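Local coordinates for protein phospholethanolamine N-methyltransferase 2 (Haemonchus contortus, PDB 4KRI) that probably transfers methyl groups from S-adenosylmethionine to phosphomonomethylethanolamine, a late step in making phosphocholine in this parasitic nematode, at residues Q24-L29 / A66-Q71; V99-Q104 / I158-K163; E194-N199 / L381-R386. All blocks are in the same frame, centred on the assembly; numbering follows the deposited sequence.

Contacts 1 and 2 lie side by side in the N-terminal part of the chain, their centres about 9 Å apart. Strand 64-70 of contact 1 pairs in parallel with strand 98-105 of contact 2, so strands 25-29, 64-70, 98-105 and 156-166 follow one another across a sheet. Contact 3 comes last along the chain, on the other side of its centre, about 48 Å from contact 1 and 39 Å from contact 2 between centres. There helix 187-197 meets helix 373-389 beside the bound phosphomonomethylethanolamine. The first two contacts thus build the core of a region remote from the bound substrate, whereas the third belongs to the substrate-binding half of this two-domain enzyme.

Contact 1. Residues Q24-L29 / A66-Q71; sequences QQVGIL and ALIVNQ
Gly27 and Leu67 face each other in a parallel beta ladder between strands 25-29 and 64-70, in the alpha/beta N-terminal region. The ladder is tight in its middle and towards the C-terminal ends. Ile68 is bonded through both its N-H and its C=O to the residues on either side of Ile28: its N donates to Gly27 O (2.9 Å), and its O accepts from Leu29 N (2.9 Å). Leu29 O then takes Asn70 N in a nearly straight bond, 169° at the hydrogen. Branched and aliphatic residues suit both faces. On one, Val26 CG1 meets Ile68 CD1 at 4.1 Å as the two side chains cross, and Leu14 of helix 5-18 packs on the small Ala66; helix 33-40 also packs here, against Ile28 and Ile68. On the other, Leu29 and Val69 point the same way, and Leu29 CD2 lies 3.9 Å from Val69 CG1.

The N-terminal end is looser. Ala66 N reaches Gln25 O only weakly, at 3.4 Å, and the polar side chain of the partly exposed Gln25 turns away from the strand beside it. At the far end Asn70 OD1 accepts from Arg103 NH1, beyond the ladder. Gly27 fits because its neighbour uses the space above it: Leu67 holds CG anti to the backbone N (chi1 175°), and its CD1 rests 3.6 Å from Gly27 O.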
loop_
_atom_site.group_PDB
_atom_site.type_symbol
_atom_site.label_atom_id
_atom_site.label_comp_id
_atom_site.label_asym_id
_atom_site.label_seq_id
_atom_site.Cartn_x
_atom_site.Cartn_y
_atom_site.Cartn_z
ATOM N N GLN A 24 -5.888 27.392 -7.404
ATOM C CA GLN A 24 -5.946 28.856 -7.468
ATOM C C GLN A 24 -4.941 29.505 -6.542
ATOM O O GLN A 24 -4.319 30.504 -6.906
ATOM C CB GLN A 24 -7.350 29.371 -7.141
ATOM C CG GLN A 24 -8.407 29.004 -8.186
ATOM C CD GLN A 24 -9.798 29.460 -7.780
ATOM O OE1 GLN A 24 -10.151 29.434 -6.603
ATOM N NE2 GLN A 24 -10.586 29.897 -8.752
ATOM N N GLN A 25 -4.796 28.950 -5.344
ATOM C CA GLN A 25 -3.822 29.473 -4.378
ATOM C C GLN A 25 -2.926 28.356 -3.869
ATOM O O GLN A 25 -3.416 27.362 -3.327
ATOM C CB GLN A 25 -4.528 30.127 -3.184
ATOM C CG GLN A 25 -5.367 31.355 -3.515
ATOM C CD GLN A 25 -4.541 32.593 -3.827
ATOM O OE1 GLN A 25 -3.453 32.798 -3.277
ATOM N NE2 GLN A 25 -5.064 33.434 -4.714
ATOM N N VAL A 26 -1.616 28.521 -4.031
ATOM C CA VAL A 26 -0.665 27.502 -3.583
ATOM C C VAL A 26 0.303 28.127 -2.589
ATOM O O VAL A 26 0.736 29.263 -2.777
ATOM C CB VAL A 26 0.117 26.918 -4.774
ATOM C CG1 VAL A 26 1.268 26.037 -4.300
ATOM C CG2 VAL A 26 -0.806 26.115 -5.638
ATOM N N GLY A 27 0.585 27.417 -1.500
ATOM C CA GLY A 27 1.611 27.835 -0.562
ATOM C C GLY A 27 2.758 26.850 -0.663
ATOM O O GLY A 27 2.529 25.659 -0.897
ATOM N N ILE A 28 3.981 27.352 -0.518
ATOM C CA ILE A 28 5.176 26.520 -0.555
ATOM C C ILE A 28 6.032 26.815 0.672
ATOM O O ILE A 28 6.377 27.959 0.930
ATOM C CB ILE A 28 6.003 26.813 -1.822
ATOM C CG1 ILE A 28 5.172 26.490 -3.072
ATOM C CG2 ILE A 28 7.295 25.996 -1.819
ATOM C CD1 ILE A 28 5.814 26.913 -4.377
ATOM N N LEU A 29 6.338 25.779 1.443
ATOM C CA LEU A 29 7.256 25.910 2.565
ATOM C C LEU A 29 8.484 25.089 2.209
ATOM O O LEU A 29 8.414 23.860 2.149
ATOM C CB LEU A 29 6.613 25.387 3.852
ATOM C CG LEU A 29 7.521 25.161 5.069
ATOM C CD1 LEU A 29 8.269 26.423 5.451
ATOM C CD2 LEU A 29 6.688 24.656 6.251
ATOM N N ALA A 66 -3.602 24.253 -2.075
ATOM C CA ALA A 66 -2.553 23.261 -1.905
ATOM C C ALA A 66 -1.422 23.895 -1.140
ATOM O O ALA A 66 -1.110 25.071 -1.327
ATOM C CB ALA A 66 -2.042 22.749 -3.255
ATOM N N LEU A 67 -0.823 23.095 -0.271
ATOM C CA LEU A 67 0.354 23.491 0.464
ATOM C C LEU A 67 1.402 22.428 0.194
ATOM O O LEU A 67 1.180 21.242 0.472
ATOM C CB LEU A 67 0.029 23.509 1.956
ATOM C CG LEU A 67 1.211 23.789 2.884
ATOM C CD1 LEU A 67 1.838 25.154 2.599
ATOM C CD2 LEU A 67 0.742 23.701 4.320
ATOM N N ILE A 68 2.536 22.844 -0.362
ATOM C CA ILE A 68 3.625 21.923 -0.661
ATOM C C ILE A 68 4.747 22.190 0.320
ATOM O O ILE A 68 5.247 23.307 0.398
ATOM C CB ILE A 68 4.139 22.148 -2.092
ATOM C CG1 ILE A 68 2.973 22.004 -3.082
ATOM C CG2 ILE A 68 5.240 21.160 -2.427
ATOM C CD1 ILE A 68 3.302 22.469 -4.474
ATOM N N VAL A 69 5.133 21.169 1.082
ATOM C CA VAL A 69 6.140 21.339 2.117
ATOM C C VAL A 69 7.303 20.436 1.761
ATOM O O VAL A 69 7.161 19.214 1.724
ATOM C CB VAL A 69 5.590 20.968 3.508
ATOM C CG1 VAL A 69 6.656 21.153 4.591
ATOM C CG2 VAL A 69 4.383 21.827 3.831
ATOM N N ASN A 70 8.456 21.034 1.497
ATOM C CA ASN A 70 9.560 20.284 0.920
ATOM C C ASN A 70 10.842 20.379 1.754
ATOM O O ASN A 70 11.466 21.436 1.824
ATOM C CB ASN A 70 9.826 20.787 -0.505
ATOM C CG ASN A 70 10.829 19.931 -1.245
ATOM O OD1 ASN A 70 10.917 18.723 -1.011
ATOM N ND2 ASN A 70 11.585 20.542 -2.140
ATOM N N GLN A 71 11.201 19.272 2.405
ATOM C CA GLN A 71 12.424 19.189 3.218
ATOM C C GLN A 71 12.490 20.268 4.293
ATOM O O GLN A 71 13.537 20.876 4.511
ATOM C CB GLN A 71 13.671 19.245 2.334
ATOM C CG GLN A 71 13.790 18.066 1.370
ATOM C CD GLN A 71 14.336 16.775 2.013
ATOM O OE1 GLN A 71 13.858 16.306 3.067
ATOM N NE2 GLN A 71 15.340 16.185 1.355
#

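Contact 2. Residues V99-Q104 / I158-K163; sequences VLILRQ and IWTLMK
The indole of Trp159 turns an edge to Leu102, whose carbonyl O lies in the ring plane 3.5 Å from CE3. Leu102 runs beside the ring and brings CD2 to 4.0 Å from the same CE3, while Gln104 CB approaches CZ3 obliquely. Beyond these strands helix 114-124 packs on the indole: Phe122 makes an edge-to-face pair with it, Met115 and Leu118 touch it, and Thr119 OG1 bonds to NE1. Val141 of strand 132-143 is a further neighbour. A large, flat side chain with a single N-H suits this place, since most of its surface is hydrocarbon and its one donor is satisfied.

Strands 99-104 and 158-163 run antiparallel. Leu100 with Leu161 and Leu102 with Trp159 are the hydrogen-bonded pairs, each closed by two backbone bonds; Trp159 N to Leu102 O is the shortest at 2.7 Å. On the face shared with Trp159, Leu100 CD2 and Leu161 CD1 meet at 4.0 Å. The opposite face carries the non-hydrogen-bonded pairs, and helix 5-18 packs on it. Here Ile101 touches two neighbours with two branches. CG2, anti to the backbone N, crosses to Ile158 CG2 at 3.7 Å, whereas CD1, bent back at chi2 (-58°), lies alongside Thr160, 3.6 Å from OG1. Arg103 meets Ile158 with its methylene CG, 4.2 Å from CG1.

The guanidinium of Arg103 goes on to a salt bridge with Asp156 and a hydrogen bond with Asn70 OD1, just as the amide of Gln104 reaches Asp74 and the backbone of Leu73. The chemistry is therefore divided: mostly hydrocarbon and paired peptides fill the junction, and the polar tips of Arg103 and Gln104 find partners beyond it, which should lower the cost of burying a guanidinium.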
loop_
_atom_site.group_PDB
_atom_site.type_symbol
_atom_site.label_atom_id
_atom_site.label_comp_id
_atom_site.label_asym_id
_atom_site.label_seq_id
_atom_site.Cartn_x
_atom_site.Cartn_y
_atom_site.Cartn_z
ATOM N N VAL A 99 -5.127 20.337 -0.334
ATOM C CA VAL A 99 -4.224 19.199 -0.359
ATOM C C VAL A 99 -2.875 19.585 0.237
ATOM O O VAL A 99 -2.335 20.639 -0.081
ATOM C CB VAL A 99 -4.005 18.722 -1.805
ATOM C CG1 VAL A 99 -3.011 17.560 -1.840
ATOM C CG2 VAL A 99 -5.336 18.312 -2.424
ATOM N N LEU A 100 -2.348 18.736 1.119
ATOM C CA LEU A 100 -0.977 18.879 1.604
ATOM C C LEU A 100 -0.110 17.850 0.924
ATOM O O LEU A 100 -0.387 16.659 1.002
ATOM C CB LEU A 100 -0.902 18.668 3.124
ATOM C CG LEU A 100 0.493 18.524 3.746
ATOM C CD1 LEU A 100 1.347 19.784 3.543
ATOM C CD2 LEU A 100 0.367 18.215 5.229
ATOM N N ILE A 101 0.939 18.313 0.250
ATOM C CA ILE A 101 1.962 17.433 -0.297
ATOM C C ILE A 101 3.207 17.662 0.546
ATOM O O ILE A 101 3.764 18.759 0.556
ATOM C CB ILE A 101 2.274 17.778 -1.769
ATOM C CG1 ILE A 101 1.012 17.667 -2.642
ATOM C CG2 ILE A 101 3.382 16.873 -2.305
ATOM C CD1 ILE A 101 0.344 16.260 -2.629
ATOM N N LEU A 102 3.631 16.641 1.282
ATOM C CA LEU A 102 4.722 16.801 2.219
ATOM C C LEU A 102 5.852 15.857 1.843
ATOM O O LEU A 102 5.672 14.644 1.822
ATOM C CB LEU A 102 4.245 16.509 3.649
ATOM C CG LEU A 102 5.353 16.320 4.695
ATOM C CD1 LEU A 102 6.022 17.623 4.995
ATOM C CD2 LEU A 102 4.794 15.703 5.970
ATOM N N ARG A 103 7.011 16.419 1.527
ATOM C CA ARG A 103 8.172 15.620 1.173
ATOM C C ARG A 103 9.191 15.730 2.296
ATOM O O ARG A 103 9.626 16.825 2.655
ATOM C CB ARG A 103 8.788 16.132 -0.139
ATOM C CG ARG A 103 9.974 15.312 -0.705
ATOM C CD ARG A 103 11.295 15.597 0.027
ATOM N NE ARG A 103 12.439 15.012 -0.665
ATOM C CZ ARG A 103 13.164 15.646 -1.581
ATOM N NH1 ARG A 103 12.888 16.901 -1.923
ATOM N NH2 ARG A 103 14.180 15.023 -2.154
ATOM N N GLN A 104 9.584 14.592 2.846
ATOM C CA GLN A 104 10.615 14.573 3.864
ATOM C C GLN A 104 11.448 13.317 3.710
ATOM O O GLN A 104 10.901 12.213 3.657
ATOM C CB GLN A 104 9.982 14.626 5.258
ATOM C CG GLN A 104 10.984 14.691 6.398
ATOM C CD GLN A 104 11.760 15.991 6.421
ATOM O OE1 GLN A 104 11.215 17.062 6.140
ATOM N NE2 GLN A 104 13.049 15.905 6.747
ATOM N N ILE A 158 6.969 11.093 0.171
ATOM C CA ILE A 158 6.004 12.147 -0.129
ATOM C C ILE A 158 4.659 11.703 0.418
ATOM O O ILE A 158 4.134 10.671 0.004
ATOM C CB ILE A 158 5.833 12.337 -1.632
ATOM C CG1 ILE A 158 7.186 12.638 -2.289
ATOM C CG2 ILE A 158 4.831 13.470 -1.920
ATOM C CD1 ILE A 158 7.159 12.481 -3.806
ATOM N N TRP A 159 4.095 12.467 1.345
ATOM C CA TRP A 159 2.731 12.189 1.795
ATOM C C TRP A 159 1.771 13.046 1.000
ATOM O O TRP A 159 2.024 14.221 0.776
ATOM C CB TRP A 159 2.559 12.542 3.286
ATOM C CG TRP A 159 3.155 11.570 4.252
ATOM C CD1 TRP A 159 2.494 10.602 4.959
ATOM C CD2 TRP A 159 4.525 11.485 4.646
ATOM N NE1 TRP A 159 3.381 9.918 5.767
ATOM C CE2 TRP A 159 4.633 10.439 5.586
ATOM C CE3 TRP A 159 5.679 12.193 4.292
ATOM C CZ2 TRP A 159 5.849 10.084 6.176
ATOM C CZ3 TRP A 159 6.880 11.838 4.872
ATOM C CH2 TRP A 159 6.956 10.791 5.802
ATOM N N THR A 160 0.652 12.465 0.596
ATOM C CA THR A 160 -0.438 13.230 -0.000
ATOM C C THR A 160 -1.596 13.127 0.975
ATOM O O THR A 160 -2.084 12.030 1.220
ATOM C CB THR A 160 -0.880 12.612 -1.349
ATOM O OG1 THR A 160 0.209 12.664 -2.287
ATOM C CG2 THR A 160 -2.045 13.401 -1.935
ATOM N N LEU A 161 -2.028 14.262 1.529
ATOM C CA LEU A 161 -3.104 14.288 2.537
ATOM C C LEU A 161 -4.099 15.378 2.169
ATOM O O LEU A 161 -3.741 16.333 1.488
ATOM C CB LEU A 161 -2.505 14.604 3.914
ATOM C CG LEU A 161 -1.338 13.736 4.394
ATOM C CD1 LEU A 161 -0.672 14.362 5.622
ATOM C CD2 LEU A 161 -1.812 12.333 4.712
ATOM N N MET A 162 -5.347 15.245 2.617
ATOM C CA MET A 162 -6.364 16.246 2.300
ATOM C C MET A 162 -7.048 16.723 3.573
ATOM O O MET A 162 -7.395 15.909 4.434
ATOM C CB MET A 162 -7.399 15.633 1.341
ATOM C CG MET A 162 -8.465 16.600 0.851
ATOM S SD MET A 162 -9.354 15.993 -0.613
ATOM C CE MET A 162 -8.584 14.374 -0.804
ATOM N N LYS A 163 -7.256 18.031 3.699
ATOM C CA LYS A 163 -7.949 18.571 4.870
ATOM C C LYS A 163 -9.436 18.249 4.798
ATOM O O LYS A 163 -10.076 18.517 3.782
ATOM C CB LYS A 163 -7.791 20.082 4.923
ATOM C CG LYS A 163 -8.433 20.707 6.163
ATOM C CD LYS A 163 -8.346 22.232 6.136
ATOM C CE LYS A 163 -9.058 22.830 7.344
ATOM N NZ LYS A 163 -8.888 24.309 7.443
#

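Contact 3. Residues E194-N199 / L381-R386; sequences EWIFGN and LEERER
Arg386 NH2 and Glu383 OE1 reach Phe197 O through one water that all three hold. The water donates to Glu383 OE1 (2.7 Å) and to Phe197 O (2.8 Å), and accepts from Arg386 NH2, lying in the guanidinium plane at its edge. The same NH2 also donates directly to Ile196 O at 2.9 Å; this bond is bent (142° at the hydrogen). Arginine suits the site: its chain bends at chi3 (64°), which places NE, and NH2 then serves Ile196 O directly and Phe197 O through the water.

Those carbonyls belong to the last turn of helix 187-197, which ends at Phe197; Gly198, the first residue beyond it, has positive phi, a conformation that suits glycine. This helix C-terminus lies at the substrate pocket of the Rossmann-type methyltransferase half, and Phe197 touches the bound phosphomonomethylethanolamine. Helix 373-389 packs against its end.

Glu383 stretches beyond CG towards Phe197, and its OE1 comes to the ring edge, 3.2 Å from CD1, with ring and carboxylate planes 71° apart. OE2 accepts from Trp410 NE1, and OE1 from Gly205 N as well as the water, so the buried acid probably keeps its position and charge. Ile196 supplies the apolar contact: CG1 lies anti to the backbone N, and CD1 packs closely on the Glu383 backbone and 3.6 Å from Glu383 CB, the two side chains crossing at about a right angle.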
loop_
_atom_site.group_PDB
_atom_site.type_symbol
_atom_site.label_atom_id
_atom_site.label_comp_id
_atom_site.label_asym_id
_atom_site.label_seq_id
_atom_site.Cartn_x
_atom_site.Cartn_y
_atom_site.Cartn_z
ATOM N N GLU A 194 5.220 -14.298 8.773
ATOM C CA GLU A 194 6.431 -14.510 7.978
ATOM C C GLU A 194 7.159 -15.782 8.426
ATOM O O GLU A 194 7.716 -16.529 7.610
ATOM C CB GLU A 194 7.374 -13.304 8.074
ATOM C CG GLU A 194 8.605 -13.462 7.216
ATOM C CD GLU A 194 9.648 -12.382 7.444
ATOM O OE1 GLU A 194 9.619 -11.701 8.499
ATOM O OE2 GLU A 194 10.515 -12.233 6.561
ATOM N N TRP A 195 7.142 -16.036 9.729
ATOM C CA TRP A 195 7.823 -17.207 10.261
ATOM C C TRP A 195 7.228 -18.492 9.691
ATOM O O TRP A 195 7.963 -19.393 9.295
ATOM C CB TRP A 195 7.762 -17.229 11.792
ATOM C CG TRP A 195 8.711 -18.216 12.436
ATOM C CD1 TRP A 195 9.986 -17.967 12.862
ATOM C CD2 TRP A 195 8.454 -19.594 12.736
ATOM N NE1 TRP A 195 10.535 -19.102 13.402
ATOM C CE2 TRP A 195 9.615 -20.116 13.340
ATOM C CE3 TRP A 195 7.355 -20.434 12.564
ATOM C CZ2 TRP A 195 9.709 -21.441 13.765
ATOM C CZ3 TRP A 195 7.455 -21.748 12.989
ATOM C CH2 TRP A 195 8.617 -22.236 13.582
ATOM N N ILE A 196 5.900 -18.575 9.633
ATOM C CA ILE A 196 5.263 -19.776 9.101
ATOM C C ILE A 196 5.266 -19.850 7.564
ATOM O O ILE A 196 5.467 -20.927 6.991
ATOM C CB ILE A 196 3.832 -19.995 9.687
ATOM C CG1 ILE A 196 3.218 -21.286 9.151
ATOM C CG2 ILE A 196 2.908 -18.841 9.335
ATOM C CD1 ILE A 196 4.127 -22.467 9.256
ATOM N N PHE A 197 5.044 -18.724 6.897
ATOM C CA PHE A 197 4.970 -18.730 5.435
ATOM C C PHE A 197 6.347 -18.833 4.765
ATOM O O PHE A 197 6.494 -19.476 3.721
ATOM C CB PHE A 197 4.219 -17.491 4.923
ATOM C CG PHE A 197 2.731 -17.532 5.185
ATOM C CD1 PHE A 197 1.953 -18.562 4.680
ATOM C CD2 PHE A 197 2.113 -16.524 5.915
ATOM C CE1 PHE A 197 0.582 -18.598 4.906
ATOM C CE2 PHE A 197 0.745 -16.553 6.147
ATOM C CZ PHE A 197 -0.022 -17.593 5.640
ATOM N N GLY A 198 7.351 -18.202 5.368
ATOM C CA GLY A 198 8.687 -18.183 4.796
ATOM C C GLY A 198 9.199 -16.760 4.677
ATOM O O GLY A 198 8.399 -15.835 4.550
ATOM N N ASN A 199 10.520 -16.580 4.720
ATOM C CA ASN A 199 11.117 -15.245 4.655
ATOM C C ASN A 199 10.512 -14.323 3.593
ATOM O O ASN A 199 10.415 -14.700 2.430
ATOM C CB ASN A 199 12.631 -15.339 4.436
ATOM C CG ASN A 199 13.387 -15.722 5.701
ATOM O OD1 ASN A 199 12.820 -16.301 6.627
ATOM N ND2 ASN A 199 14.677 -15.395 5.744
ATOM N N LEU A 381 -0.781 -28.323 5.482
ATOM C CA LEU A 381 -0.222 -29.491 6.172
ATOM C C LEU A 381 1.295 -29.402 6.353
ATOM O O LEU A 381 1.821 -29.736 7.419
ATOM C CB LEU A 381 -0.565 -30.780 5.421
ATOM C CG LEU A 381 -2.040 -31.176 5.444
ATOM C CD1 LEU A 381 -2.311 -32.355 4.519
ATOM C CD2 LEU A 381 -2.456 -31.507 6.862
ATOM N N GLU A 382 1.984 -28.980 5.297
ATOM C CA GLU A 382 3.437 -28.834 5.316
ATOM C C GLU A 382 3.825 -27.727 6.279
ATOM O O GLU A 382 4.707 -27.895 7.123
ATOM C CB GLU A 382 3.942 -28.504 3.909
ATOM C CG GLU A 382 5.445 -28.272 3.804
ATOM C CD GLU A 382 5.934 -28.252 2.362
ATOM O OE1 GLU A 382 5.087 -28.298 1.440
ATOM O OE2 GLU A 382 7.167 -28.197 2.150
ATOM N N GLU A 383 3.162 -26.584 6.136
ATOM C CA GLU A 383 3.416 -25.447 7.005
ATOM C C GLU A 383 3.235 -25.834 8.472
ATOM O O GLU A 383 4.079 -25.514 9.310
ATOM C CB GLU A 383 2.529 -24.257 6.601
ATOM C CG GLU A 383 3.049 -23.531 5.351
ATOM C CD GLU A 383 2.114 -22.444 4.832
ATOM O OE1 GLU A 383 2.540 -21.673 3.947
ATOM O OE2 GLU A 383 0.949 -22.372 5.283
ATOM N N ARG A 384 2.163 -26.557 8.780
ATOM C CA ARG A 384 1.895 -26.911 10.173
ATOM C C ARG A 384 2.909 -27.884 10.767
ATOM O O ARG A 384 3.249 -27.779 11.950
ATOM C CB ARG A 384 0.477 -27.449 10.377
ATOM C CG ARG A 384 0.100 -27.515 11.854
ATOM C CD ARG A 384 -1.209 -28.213 12.063
ATOM N NE ARG A 384 -1.158 -29.570 11.537
ATOM C CZ ARG A 384 -2.193 -30.400 11.529
ATOM N NH1 ARG A 384 -3.358 -30.008 12.027
ATOM N NH2 ARG A 384 -2.062 -31.622 11.029
ATOM N N GLU A 385 3.399 -28.829 9.972
ATOM C CA GLU A 385 4.405 -29.741 10.505
ATOM C C GLU A 385 5.658 -28.935 10.833
ATOM O O GLU A 385 6.404 -29.278 11.745
ATOM C CB GLU A 385 4.719 -30.878 9.532
ATOM C CG GLU A 385 5.395 -32.079 10.195
ATOM C CD GLU A 385 4.530 -32.735 11.272
ATOM O OE1 GLU A 385 3.283 -32.635 11.191
ATOM O OE2 GLU A 385 5.099 -33.349 12.201
ATOM N N ARG A 386 5.860 -27.839 10.105
ATOM C CA ARG A 386 7.005 -26.957 10.335
ATOM C C ARG A 386 6.910 -26.161 11.649
ATOM O O ARG A 386 7.860 -26.175 12.434
ATOM C CB ARG A 386 7.236 -26.037 9.130
ATOM C CG ARG A 386 8.674 -25.554 8.973
ATOM C CD ARG A 386 8.984 -25.186 7.524
ATOM N NE ARG A 386 8.178 -24.062 7.047
ATOM C CZ ARG A 386 7.528 -24.048 5.886
ATOM N NH1 ARG A 386 7.591 -25.098 5.078
ATOM N NH2 ARG A 386 6.823 -22.981 5.528
HETATM O O HOH W 1 5.169 -21.940 3.394
#